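Local coordinates for CLIP-associating protein (Drosophila melanogaster, PDB 4G3A) that tracks microtubule plus ends and stabilises dynamic microtubules during mitotic spindle formation, represented here by its N-terminal TOG-like domain of HEAT repeats, at residues A[9-13]-A[44-50]; A[73-78]-A[112-117]; A[203-207]-A[221-226]. All coordinates share one frame. Residues are numbered along the deposited sequence.

Contact 1: residues A[9-13]-A[44-50]; sequences LDGFI and CTDMGFL
Residues 9-13 form the first turn of helix 9-18, with Ile13 N hydrogen-bonded to Leu9 O at 2.9 Å. They meet 44-50, where a loop, 44-46, leads into helix 47-58 and opens the first HEAT repeat. Two CA pairs set the register: Asp10 with Cys44 at 5.3 Å and Ile13 with Leu50 at 5.7 Å. Cys44 comes first, fully extended (phi/psi -160/180) with chi1 p; its CB lies 3.6 Å from Leu9 CB and 4.1 Å from Ile13 CD1. Thr45 follows in a helical backbone conformation, and its amide is held by the acid of Asp10 (chi1 m): Thr45 N to Asp10 OD1 is 2.9 Å at 161°, and Thr45 OG1 adds a weak hydrogen bond of 3.3 Å to the same Asp10 OD1. Asp46 returns to an extended backbone and is the N-cap, its t rotamer bringing Asp46 OD1 to 3.0 Å from Gly48 N. Selenomethionine Met47 starts with CA-to-CB away from 9-13, but its p, p chi2 and chi3 curl the chain so that Met47 CE reaches 4.4 Å from Leu9 CD1. At Phe49, CB touches Ile13 CG2 at 3.9 Å while the ring leads off. Leu50 (t, p) closes the patch, its CB 4.0 Å from Ile13 CG1. The Asp10-Thr45 hydrogen bonds thus lie beside an apolar seam, joining the N-terminal helix to the first HEAT repeat. Around this contact, Leu9 also packs on Phe34 and Leu35 of helix 21-36, and Met47 and Leu50 rest on Leu76 of helix 63-80.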
loop_
_atom_site.group_PDB
_atom_site.type_symbol
_atom_site.label_atom_id
_atom_site.label_comp_id
_atom_site.label_asym_id
_atom_site.label_seq_id
_atom_site.Cartn_x
_atom_site.Cartn_y
_atom_site.Cartn_z
ATOM N N LEU A 9 -9.598 -22.144 12.116
ATOM C CA LEU A 9 -9.032 -21.874 10.799
ATOM C C LEU A 9 -9.285 -23.000 9.793
ATOM O O LEU A 9 -9.693 -22.748 8.659
ATOM C CB LEU A 9 -7.535 -21.592 10.913
ATOM C CG LEU A 9 -7.102 -20.131 10.821
ATOM C CD1 LEU A 9 -6.363 -19.927 9.524
ATOM C CD2 LEU A 9 -8.291 -19.187 10.914
ATOM N N ASP A 10 -9.056 -24.241 10.212
ATOM C CA ASP A 10 -9.256 -25.380 9.322
ATOM C C ASP A 10 -10.680 -25.409 8.781
ATOM O O ASP A 10 -10.905 -25.712 7.608
ATOM C CB ASP A 10 -8.919 -26.691 10.038
ATOM C CG ASP A 10 -7.425 -26.951 10.095
ATOM O OD1 ASP A 10 -6.740 -26.682 9.083
ATOM O OD2 ASP A 10 -6.938 -27.428 11.142
ATOM N N GLY A 11 -11.639 -25.079 9.641
ATOM C CA GLY A 11 -13.029 -24.971 9.239
ATOM C C GLY A 11 -13.252 -23.950 8.134
ATOM O O GLY A 11 -13.966 -24.223 7.169
ATOM N N PHE A 12 -12.656 -22.765 8.272
ATOM C CA PHE A 12 -12.764 -21.750 7.232
ATOM C C PHE A 12 -12.140 -22.256 5.935
ATOM O O PHE A 12 -12.744 -22.176 4.869
ATOM C CB PHE A 12 -12.080 -20.441 7.657
ATOM C CG PHE A 12 -12.908 -19.594 8.584
ATOM C CD1 PHE A 12 -13.952 -18.825 8.094
ATOM C CD2 PHE A 12 -12.636 -19.559 9.944
ATOM C CE1 PHE A 12 -14.718 -18.044 8.945
ATOM C CE2 PHE A 12 -13.395 -18.780 10.800
ATOM C CZ PHE A 12 -14.439 -18.023 10.300
ATOM N N ILE A 13 -10.920 -22.775 6.035
ATOM C CA ILE A 13 -10.184 -23.246 4.868
ATOM C C ILE A 13 -10.985 -24.280 4.069
ATOM O O ILE A 13 -11.064 -24.208 2.844
ATOM C CB ILE A 13 -8.833 -23.854 5.278
ATOM C CG1 ILE A 13 -7.923 -22.778 5.880
ATOM C CG2 ILE A 13 -8.170 -24.532 4.086
ATOM C CD1 ILE A 13 -6.832 -23.329 6.780
ATOM N N CYS A 44 -3.779 -24.212 12.570
ATOM C CA CYS A 44 -4.432 -24.883 11.455
ATOM C C CYS A 44 -3.483 -25.938 10.895
ATOM O O CYS A 44 -2.365 -26.100 11.385
ATOM C CB CYS A 44 -4.860 -23.889 10.365
ATOM S SG CYS A 44 -3.511 -22.994 9.546
ATOM N N THR A 45 -3.928 -26.647 9.865
ATOM C CA THR A 45 -3.114 -27.685 9.250
ATOM C C THR A 45 -1.910 -27.094 8.539
ATOM O O THR A 45 -0.776 -27.502 8.782
ATOM C CB THR A 45 -3.926 -28.513 8.244
ATOM O OG1 THR A 45 -4.857 -29.337 8.953
ATOM C CG2 THR A 45 -3.004 -29.391 7.410
ATOM N N ASP A 46 -2.170 -26.133 7.662
ATOM C CA ASP A 46 -1.121 -25.482 6.887
ATOM C C ASP A 46 -1.583 -24.074 6.529
ATOM O O ASP A 46 -2.589 -23.901 5.841
ATOM C CB ASP A 46 -0.820 -26.290 5.622
ATOM C CG ASP A 46 0.416 -25.801 4.885
ATOM O OD1 ASP A 46 0.781 -24.612 5.032
ATOM O OD2 ASP A 46 1.016 -26.619 4.147
HETATM N N MSE A 47 -0.850 -23.077 7.013
HETATM C CA MSE A 47 -1.206 -21.674 6.804
HETATM C C MSE A 47 -1.276 -21.330 5.320
HETATM O O MSE A 47 -2.112 -20.533 4.898
HETATM C CB MSE A 47 -0.209 -20.767 7.523
HETATM C CG MSE A 47 -0.439 -19.279 7.309
HETATM SE SE MSE A 47 -2.218 -18.680 7.856
HETATM C CE MSE A 47 -2.044 -18.895 9.787
ATOM N N GLY A 48 -0.404 -21.949 4.531
ATOM C CA GLY A 48 -0.391 -21.748 3.094
ATOM C C GLY A 48 -1.742 -22.022 2.463
ATOM O O GLY A 48 -2.122 -21.384 1.483
ATOM N N PHE A 49 -2.479 -22.972 3.031
ATOM C CA PHE A 49 -3.810 -23.296 2.532
ATOM C C PHE A 49 -4.763 -22.114 2.666
ATOM O O PHE A 49 -5.611 -21.889 1.803
ATOM C CB PHE A 49 -4.396 -24.507 3.263
ATOM C CG PHE A 49 -3.840 -25.822 2.809
ATOM C CD1 PHE A 49 -3.838 -26.165 1.467
ATOM C CD2 PHE A 49 -3.348 -26.733 3.729
ATOM C CE1 PHE A 49 -3.337 -27.382 1.051
ATOM C CE2 PHE A 49 -2.847 -27.951 3.320
ATOM C CZ PHE A 49 -2.842 -28.276 1.979
ATOM N N LEU A 50 -4.637 -21.367 3.757
ATOM C CA LEU A 50 -5.486 -20.199 3.944
ATOM C C LEU A 50 -5.075 -19.111 2.968
ATOM O O LEU A 50 -5.926 -18.447 2.373
ATOM C CB LEU A 50 -5.424 -19.683 5.381
ATOM C CG LEU A 50 -6.258 -18.417 5.599
ATOM C CD1 LEU A 50 -7.708 -18.666 5.218
ATOM C CD2 LEU A 50 -6.152 -17.935 7.035
#

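Contact 2: residues A[73-78]-A[112-117]; sequences FSELIK and LLLRDL
Ile77, Asp116 and Leu113 have the most surface covered where two helical segments run side by side, 73-78 in helix 63-80 and 112-117 in helix 104-119. The axes of the two short segments approach to 9.3 Å and run almost parallel, at 8°, with Ser74 CA 5.1 Å from Leu113 CA and Ile77 CA 6.4 Å from Leu117 CA. Ile77 (chi1 m, chi2 t) points across: its CD1 lies 3.9 Å from Leu113 CG and 3.6 Å from Leu117 CD2, while Ile77 CG2 rests 3.5 Å from Asp116 O. Leu113 (t, t) also brings its CD1 to 3.5 Å from Phe73 CB. Asp116 (chi1 m), buried and directed at the partner helix, takes a hydrogen bond from Ser74 OG to its OD2 at 2.8 Å. The same OD2 accepts from a water, 2.7 Å away, which accepts from Lys78 NZ at 2.8 Å. The direct Lys78 NZ to Asp116 OD2 separation of 4.5 Å is beyond a salt bridge; Lys78 NZ instead pairs with Glu75 OE2 at 2.9 Å, one turn back. The Phe73 side chain also packs on Ile51 and Leu54 of helix 47-58, and Leu113 also meets Val95 of helix 88-98. Equivalent second helices of HEAT repeats 1 and 2 thus stack in parallel, the repeat-to-repeat packing that builds the HEAT solenoid of a TOG domain.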
loop_
_atom_site.group_PDB
_atom_site.type_symbol
_atom_site.label_atom_id
_atom_site.label_comp_id
_atom_site.label_asym_id
_atom_site.label_seq_id
_atom_site.Cartn_x
_atom_site.Cartn_y
_atom_site.Cartn_z
ATOM N N PHE A 73 -5.802 -10.485 5.233
ATOM C CA PHE A 73 -4.356 -10.475 5.137
ATOM C C PHE A 73 -3.789 -9.537 6.206
ATOM O O PHE A 73 -2.793 -9.853 6.846
ATOM C CB PHE A 73 -3.891 -10.078 3.725
ATOM C CG PHE A 73 -3.907 -11.221 2.727
ATOM C CD1 PHE A 73 -3.247 -12.410 2.999
ATOM C CD2 PHE A 73 -4.552 -11.089 1.506
ATOM C CE1 PHE A 73 -3.248 -13.462 2.085
ATOM C CE2 PHE A 73 -4.564 -12.140 0.583
ATOM C CZ PHE A 73 -3.911 -13.327 0.875
ATOM N N SER A 74 -4.412 -8.381 6.400
ATOM C CA SER A 74 -3.943 -7.476 7.445
ATOM C C SER A 74 -3.903 -8.184 8.805
ATOM O O SER A 74 -2.939 -8.039 9.565
ATOM C CB SER A 74 -4.804 -6.210 7.506
ATOM O OG SER A 74 -4.349 -5.244 6.567
ATOM N N GLU A 75 -4.943 -8.961 9.107
ATOM C CA GLU A 75 -4.996 -9.672 10.388
ATOM C C GLU A 75 -3.915 -10.750 10.508
ATOM O O GLU A 75 -3.294 -10.891 11.558
ATOM C CB GLU A 75 -6.395 -10.251 10.643
ATOM C CG GLU A 75 -7.461 -9.180 10.795
ATOM C CD GLU A 75 -7.085 -8.122 11.823
ATOM O OE1 GLU A 75 -6.574 -8.485 12.911
ATOM O OE2 GLU A 75 -7.294 -6.920 11.543
ATOM N N LEU A 76 -3.672 -11.489 9.428
ATOM C CA LEU A 76 -2.571 -12.459 9.401
ATOM C C LEU A 76 -1.214 -11.776 9.570
ATOM O O LEU A 76 -0.337 -12.277 10.283
ATOM C CB LEU A 76 -2.581 -13.264 8.096
ATOM C CG LEU A 76 -3.787 -14.180 7.868
ATOM C CD1 LEU A 76 -3.843 -14.660 6.423
ATOM C CD2 LEU A 76 -3.756 -15.361 8.830
ATOM N N ILE A 77 -1.043 -10.628 8.913
ATOM C CA ILE A 77 0.190 -9.868 9.053
ATOM C C ILE A 77 0.391 -9.496 10.515
ATOM O O ILE A 77 1.479 -9.662 11.058
ATOM C CB ILE A 77 0.165 -8.583 8.206
ATOM C CG1 ILE A 77 0.275 -8.920 6.722
ATOM C CG2 ILE A 77 1.294 -7.646 8.605
ATOM C CD1 ILE A 77 -0.258 -7.821 5.851
ATOM N N LYS A 78 -0.661 -8.983 11.151
ATOM C CA LYS A 78 -0.577 -8.601 12.556
ATOM C C LYS A 78 -0.211 -9.781 13.451
ATOM O O LYS A 78 0.599 -9.642 14.363
ATOM C CB LYS A 78 -1.885 -7.972 13.025
ATOM C CG LYS A 78 -2.177 -6.639 12.388
ATOM C CD LYS A 78 -3.552 -6.170 12.776
ATOM C CE LYS A 78 -4.055 -5.126 11.811
ATOM N NZ LYS A 78 -5.436 -4.724 12.189
ATOM N N LEU A 112 -3.936 0.167 3.832
ATOM C CA LEU A 112 -3.769 -0.257 5.217
ATOM C C LEU A 112 -2.966 -1.567 5.308
ATOM O O LEU A 112 -2.107 -1.711 6.169
ATOM C CB LEU A 112 -5.133 -0.354 5.920
ATOM C CG LEU A 112 -5.174 -0.777 7.391
ATOM C CD1 LEU A 112 -4.075 -0.122 8.224
ATOM C CD2 LEU A 112 -6.549 -0.488 7.981
ATOM N N LEU A 113 -3.226 -2.511 4.409
ATOM C CA LEU A 113 -2.413 -3.726 4.329
ATOM C C LEU A 113 -0.932 -3.390 4.148
ATOM O O LEU A 113 -0.054 -4.003 4.782
ATOM C CB LEU A 113 -2.894 -4.634 3.175
ATOM C CG LEU A 113 -2.204 -5.997 3.021
ATOM C CD1 LEU A 113 -3.091 -7.037 2.249
ATOM C CD2 LEU A 113 -0.831 -5.864 2.366
ATOM N N LEU A 114 -0.649 -2.423 3.272
ATOM C CA LEU A 114 0.731 -1.994 3.054
ATOM C C LEU A 114 1.339 -1.399 4.330
ATOM O O LEU A 114 2.463 -1.718 4.692
ATOM C CB LEU A 114 0.836 -0.994 1.889
ATOM C CG LEU A 114 0.425 -1.522 0.509
ATOM C CD1 LEU A 114 0.474 -0.396 -0.520
ATOM C CD2 LEU A 114 1.312 -2.684 0.094
ATOM N N ARG A 115 0.600 -0.541 5.022
ATOM C CA ARG A 115 1.118 0.015 6.273
ATOM C C ARG A 115 1.332 -1.085 7.327
ATOM O O ARG A 115 2.297 -1.049 8.095
ATOM C CB ARG A 115 0.202 1.130 6.791
ATOM C CG ARG A 115 0.170 2.359 5.863
ATOM C CD ARG A 115 -0.374 3.604 6.576
ATOM N NE ARG A 115 -1.769 3.452 6.982
ATOM C CZ ARG A 115 -2.806 3.722 6.193
ATOM N NH1 ARG A 115 -2.605 4.149 4.953
ATOM N NH2 ARG A 115 -4.044 3.565 6.635
ATOM N N ASP A 116 0.436 -2.069 7.347
ATOM C CA ASP A 116 0.553 -3.176 8.295
ATOM C C ASP A 116 1.817 -4.001 8.049
ATOM O O ASP A 116 2.492 -4.401 8.996
ATOM C CB ASP A 116 -0.702 -4.061 8.278
ATOM C CG ASP A 116 -1.915 -3.381 8.906
ATOM O OD1 ASP A 116 -1.752 -2.486 9.768
ATOM O OD2 ASP A 116 -3.045 -3.748 8.534
ATOM N N LEU A 117 2.156 -4.236 6.786
ATOM C CA LEU A 117 3.405 -4.930 6.460
ATOM C C LEU A 117 4.615 -4.267 7.124
ATOM O O LEU A 117 5.532 -4.937 7.602
ATOM C CB LEU A 117 3.623 -4.979 4.944
ATOM C CG LEU A 117 2.717 -5.847 4.063
ATOM C CD1 LEU A 117 2.960 -5.564 2.582
ATOM C CD2 LEU A 117 2.929 -7.349 4.354
HETATM O O HOH W 1 -5.331 -3.204 9.860
#

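Contact 3: residues A[203-207]-A[221-226]; sequences LRPDL and LEQKFD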
loop_
_atom_site.group_PDB
_atom_site.type_symbol
_atom_site.label_atom_id
_atom_site.label_comp_id
_atom_site.label_asym_id
_atom_site.label_seq_id
_atom_site.Cartn_x
_atom_site.Cartn_y
_atom_site.Cartn_z
ATOM N N LEU A 203 16.678 20.247 -0.594
ATOM C CA LEU A 203 15.863 19.716 -1.686
ATOM C C LEU A 203 15.846 20.691 -2.862
ATOM O O LEU A 203 15.725 20.280 -4.016
ATOM C CB LEU A 203 14.436 19.438 -1.203
ATOM C CG LEU A 203 13.451 18.906 -2.249
ATOM C CD1 LEU A 203 13.953 17.605 -2.833
ATOM C CD2 LEU A 203 12.062 18.714 -1.659
ATOM N N ARG A 204 16.003 21.987 -2.563
ATOM C CA ARG A 204 15.890 23.031 -3.584
ATOM C C ARG A 204 16.942 22.925 -4.698
ATOM O O ARG A 204 16.586 22.907 -5.880
ATOM C CB ARG A 204 15.873 24.431 -2.931
ATOM C CG ARG A 204 15.074 24.461 -1.624
ATOM C CD ARG A 204 15.090 25.829 -0.910
ATOM N NE ARG A 204 14.019 26.666 -1.427
ATOM C CZ ARG A 204 12.977 27.086 -0.723
ATOM N NH1 ARG A 204 12.864 26.789 0.557
ATOM N NH2 ARG A 204 12.056 27.833 -1.310
ATOM N N PRO A 205 18.235 22.858 -4.337
ATOM C CA PRO A 205 19.265 22.676 -5.374
ATOM C C PRO A 205 19.232 21.275 -5.992
ATOM O O PRO A 205 19.676 21.089 -7.123
ATOM C CB PRO A 205 20.575 22.900 -4.608
ATOM C CG PRO A 205 20.223 22.617 -3.169
ATOM C CD PRO A 205 18.828 23.127 -3.017
ATOM N N ASP A 206 18.719 20.296 -5.251
ATOM C CA ASP A 206 18.514 18.961 -5.798
ATOM C C ASP A 206 17.570 19.029 -6.984
ATOM O O ASP A 206 17.802 18.404 -8.018
ATOM C CB ASP A 206 17.888 18.045 -4.746
ATOM C CG ASP A 206 18.914 17.399 -3.840
ATOM O OD1 ASP A 206 20.129 17.554 -4.099
ATOM O OD2 ASP A 206 18.496 16.727 -2.871
ATOM N N LEU A 207 16.476 19.761 -6.813
ATOM C CA LEU A 207 15.500 19.896 -7.879
ATOM C C LEU A 207 16.054 20.786 -8.975
ATOM O O LEU A 207 15.724 20.623 -10.145
ATOM C CB LEU A 207 14.172 20.441 -7.351
ATOM C CG LEU A 207 13.486 19.602 -6.275
ATOM C CD1 LEU A 207 12.397 20.427 -5.588
ATOM C CD2 LEU A 207 12.915 18.298 -6.862
ATOM N N LEU A 221 7.266 25.044 -6.939
ATOM C CA LEU A 221 7.649 24.183 -5.832
ATOM C C LEU A 221 8.325 25.026 -4.757
ATOM O O LEU A 221 8.048 24.873 -3.570
ATOM C CB LEU A 221 8.584 23.077 -6.319
ATOM C CG LEU A 221 7.908 21.928 -7.085
ATOM C CD1 LEU A 221 8.932 21.069 -7.808
ATOM C CD2 LEU A 221 7.081 21.076 -6.150
ATOM N N GLU A 222 9.201 25.936 -5.176
ATOM C CA GLU A 222 9.882 26.773 -4.195
ATOM C C GLU A 222 8.920 27.691 -3.436
ATOM O O GLU A 222 9.117 27.955 -2.250
ATOM C CB GLU A 222 11.062 27.528 -4.810
ATOM C CG GLU A 222 12.197 26.581 -5.180
ATOM C CD GLU A 222 13.551 27.254 -5.198
ATOM O OE1 GLU A 222 14.013 27.687 -4.121
ATOM O OE2 GLU A 222 14.167 27.326 -6.286
ATOM N N GLN A 223 7.865 28.150 -4.100
ATOM C CA GLN A 223 6.850 28.929 -3.399
ATOM C C GLN A 223 6.186 28.064 -2.335
ATOM O O GLN A 223 5.992 28.499 -1.206
ATOM C CB GLN A 223 5.803 29.483 -4.365
ATOM C CG GLN A 223 6.258 30.721 -5.109
ATOM C CD GLN A 223 5.303 31.124 -6.218
ATOM O OE1 GLN A 223 4.204 30.578 -6.338
ATOM N NE2 GLN A 223 5.721 32.082 -7.039
ATOM N N LYS A 224 5.867 26.825 -2.691
ATOM C CA LYS A 224 5.229 25.931 -1.732
ATOM C C LYS A 224 6.130 25.582 -0.543
ATOM O O LYS A 224 5.655 25.469 0.586
ATOM C CB LYS A 224 4.696 24.687 -2.434
ATOM C CG LYS A 224 3.455 24.986 -3.247
ATOM C CD LYS A 224 3.127 23.877 -4.225
ATOM C CE LYS A 224 1.861 24.205 -5.012
ATOM N NZ LYS A 224 0.644 24.131 -4.154
ATOM N N PHE A 225 7.426 25.424 -0.788
ATOM C CA PHE A 225 8.365 25.184 0.309
ATOM C C PHE A 225 8.439 26.397 1.245
ATOM O O PHE A 225 8.447 26.253 2.467
ATOM C CB PHE A 225 9.761 24.849 -0.221
ATOM C CG PHE A 225 9.798 23.638 -1.124
ATOM C CD1 PHE A 225 10.907 23.386 -1.915
ATOM C CD2 PHE A 225 8.724 22.768 -1.184
ATOM C CE1 PHE A 225 10.948 22.286 -2.743
ATOM C CE2 PHE A 225 8.752 21.656 -2.021
ATOM C CZ PHE A 225 9.869 21.417 -2.794
ATOM N N ASP A 226 8.504 27.588 0.658
ATOM C CA ASP A 226 8.555 28.811 1.449
ATOM C C ASP A 226 7.341 28.836 2.352
ATOM O O ASP A 226 7.446 29.146 3.536
ATOM C CB ASP A 226 8.536 30.049 0.551
ATOM C CG ASP A 226 9.828 30.246 -0.204
ATOM O OD1 ASP A 226 10.860 29.702 0.233
ATOM O OD2 ASP A 226 9.809 30.960 -1.229
#
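One arginine bridges two acids a helical turn apart on the partner helix: Arg204 NE lies 2.9 Å from Glu222 OE1 in a nearly straight hydrogen bond, and Arg204 NH2 lies 2.7 Å from Asp226 OD1; both contacts are salt bridges. Each carboxylate approaches the guanidinium edge, while Phe225 CB sits over one of its faces, 3.7 Å from Arg204 NH1. The short helical segments are antiparallel, at 175°, with axes 11.2 Å apart, a separation filled largely by Phe225 and the leucines. Leu203 CD2 is 3.7 Å from Phe225 CZ, and Leu207 CD1 is 3.7 Å from Phe225 CE1, at the ring edge. Leu207 CD1 also reaches Leu221 CD1, at 4.2 Å. The Phe225 ring stacks with Tyr196 of helix 182-199, tying this C-terminal hairpin to the helix before it. With Asp201 as a third acidic partner, Arg204 is the hub of a charge network flanking an apolar core, so the pairing of these helices combines electrostatic and hydrophobic contributions.

In the fold
The three contacts follow one another along the chain and along the elongated, all-helical solenoid. Contact 1 lies near the N-terminal end, its centre 25 Å from that of the chain; contact 2 is more central, at 10 Å; contact 3 lies 27 Å out, on the opposite side of the centre from contact 1. Contacts 1 and 2, with centres 18 Å apart, touch through Leu76, whose CD2 is 3.8 Å from Met47 SE and 3.9 Å from Leu50 CD2, so the two helices of HEAT 1 join them. Contact 3 touches neither: its nearest atoms are about 21 Å from contact 2 and about 41 Å from contact 1, with HEAT 3 intervening along the chain.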